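Local coordinates for protein FdxN element excision controlling factor XisI (Anabaena variabilis ATCC 29413, PDB 2NVM) that controls excision of the fdxN element, acting with XisF and XisH as a complex in the site-specific recombination of nitrogen-fixation genes, at the interface of chains A and B. Coordinates in Å, arbitrary orientation; residue numbers count along the deposited sequence, not the author numbering. Chains: chain A/B, FdxN element excision controlling factor XisI.

The interface of chains A and B. Residues chain A 48-50, 55; chain B 48-50, 55, 57.
A two-fold symmetric homodimer contact joins A:Ile48, A:Ile49 and A:Asp50 to the same three residues of chain B. It ties the two copies of the deposited assembly together, though this may not be the working dimer. The two strands cross at about a right angle and are joined by side chain to backbone bonds. Each aspartate accepts a hydrogen bond from a backbone amide of the other chain. A:Asp50 OD2, a carboxylate oxygen, accepts from B:Ile49 N at 2.7 Å. The bond is nearly straight, 164° at the hydrogen. The N-H comes from the anti side of the oxygen and lies 33° out of the carboxylate plane. A:Asp50 CG stands anti to its own N (chi1 -169°), which points the carboxylate across to the partner strand. B:Asp50 OD2 takes A:Ile49 N in the same way, at 2.7 Å. With an alanine in place of A:Asp50, the B:Ile49 amide would probably lose this acceptor, and one of the paired polar ties would go. To one side of the paired bonds lies an apolar core. A:Ile48 and B:Ile48 cross there, CG2 to CG2 at 3.5 Å. The other branch of A:Ile48 runs over B:Gln55, with CG1 3.6 Å from B:Gln55 CB. Thus the aliphatic base of the glutamine, rather than its amide, does the packing. B:Ile48 CG1 meets A:Gln55 CB in the twin contact. Farther out, A:Ile48 CD1 reaches B:Leu57 CB at 4.0 Å. Residues 48 to 50 form the end of strand 44-50 in each chain. A:Gln55 opens strand 55-64, and B:Gln55 and B:Leu57 belong to strand 55-61, so the contact sits where these two successive strands adjoin a short connection.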
loop_
_atom_site.group_PDB
_atom_site.type_symbol
_atom_site.label_atom_id
_atom_site.label_comp_id
_atom_site.label_asym_id
_atom_site.label_seq_id
_atom_site.Cartn_x
_atom_site.Cartn_y
_atom_site.Cartn_z
ATOM N N ILE A 48 -4.465 -1.800 3.586
ATOM C CA ILE A 48 -4.852 -1.152 2.327
ATOM C C ILE A 48 -5.448 -2.253 1.420
ATOM O O ILE A 48 -4.710 -3.074 0.848
ATOM C CB ILE A 48 -3.666 -0.448 1.635
ATOM C CG1 ILE A 48 -2.745 0.261 2.644
ATOM C CG2 ILE A 48 -4.193 0.502 0.527
ATOM C CD1 ILE A 48 -1.634 1.126 1.978
ATOM N N ILE A 49 -6.782 -2.307 1.384
ATOM C CA ILE A 49 -7.561 -3.274 0.608
ATOM C C ILE A 49 -8.226 -2.584 -0.592
ATOM O O ILE A 49 -8.992 -1.650 -0.413
ATOM C CB ILE A 49 -8.596 -3.973 1.528
ATOM C CG1 ILE A 49 -7.828 -4.834 2.571
ATOM C CG2 ILE A 49 -9.577 -4.850 0.707
ATOM C CD1 ILE A 49 -8.672 -5.527 3.537
ATOM N N ASP A 50 -7.895 -3.041 -1.798
ATOM C CA ASP A 50 -8.461 -2.516 -3.049
ATOM C C ASP A 50 -9.147 -3.668 -3.803
ATOM O O ASP A 50 -8.487 -4.434 -4.506
ATOM C CB ASP A 50 -7.358 -1.857 -3.884
ATOM C CG ASP A 50 -7.901 -1.057 -5.065
ATOM O OD1 ASP A 50 -9.026 -1.285 -5.579
ATOM O OD2 ASP A 50 -7.176 -0.140 -5.464
ATOM N N GLN A 55 -5.838 -5.833 -4.954
ATOM C CA GLN A 55 -4.564 -5.569 -4.268
ATOM C C GLN A 55 -4.880 -5.526 -2.773
ATOM O O GLN A 55 -5.758 -4.766 -2.359
ATOM C CB GLN A 55 -3.969 -4.236 -4.731
ATOM C CG GLN A 55 -3.684 -4.117 -6.239
ATOM C CD GLN A 55 -2.588 -5.040 -6.728
ATOM O OE1 GLN A 55 -1.586 -5.220 -6.065
ATOM N NE2 GLN A 55 -2.774 -5.618 -7.912
ATOM N N ILE B 48 -2.938 0.828 -5.296
ATOM C CA ILE B 48 -3.755 0.231 -4.221
ATOM C C ILE B 48 -4.485 1.378 -3.521
ATOM O O ILE B 48 -3.905 2.101 -2.688
ATOM C CB ILE B 48 -2.905 -0.636 -3.217
ATOM C CG1 ILE B 48 -1.825 -1.458 -3.950
ATOM C CG2 ILE B 48 -3.833 -1.522 -2.331
ATOM C CD1 ILE B 48 -1.016 -2.370 -3.069
ATOM N N ILE B 49 -5.748 1.555 -3.894
ATOM C CA ILE B 49 -6.618 2.606 -3.369
ATOM C C ILE B 49 -7.649 1.974 -2.426
ATOM O O ILE B 49 -8.361 1.079 -2.823
ATOM C CB ILE B 49 -7.379 3.336 -4.528
ATOM C CG1 ILE B 49 -6.416 3.832 -5.633
ATOM C CG2 ILE B 49 -8.263 4.464 -3.986
ATOM C CD1 ILE B 49 -5.347 4.755 -5.186
ATOM N N ASP B 50 -7.718 2.484 -1.197
ATOM C CA ASP B 50 -8.673 2.043 -0.182
ATOM C C ASP B 50 -9.379 3.299 0.349
ATOM O O ASP B 50 -8.863 3.983 1.231
ATOM C CB ASP B 50 -7.941 1.256 0.918
ATOM C CG ASP B 50 -8.881 0.554 1.893
ATOM O OD1 ASP B 50 -10.072 0.895 2.067
ATOM O OD2 ASP B 50 -8.384 -0.403 2.488
ATOM N N GLN B 55 -6.369 5.039 2.525
ATOM C CA GLN B 55 -4.988 4.605 2.262
ATOM C C GLN B 55 -4.882 4.541 0.747
ATOM O O GLN B 55 -5.709 3.883 0.092
ATOM C CB GLN B 55 -4.725 3.241 2.886
ATOM C CG GLN B 55 -4.927 3.171 4.406
ATOM C CD GLN B 55 -3.958 4.023 5.188
ATOM O OE1 GLN B 55 -2.772 4.030 4.908
ATOM N NE2 GLN B 55 -4.459 4.730 6.192
ATOM N N LEU B 57 -1.881 4.034 -2.196
ATOM C CA LEU B 57 -0.499 3.645 -2.429
ATOM C C LEU B 57 -0.192 3.170 -3.844
ATOM O O LEU B 57 -0.995 2.513 -4.474
ATOM C CB LEU B 57 -0.135 2.593 -1.385
ATOM C CG LEU B 57 1.319 2.081 -1.345
ATOM C CD1 LEU B 57 1.862 2.033 0.081
ATOM C CD2 LEU B 57 1.462 0.751 -2.095
#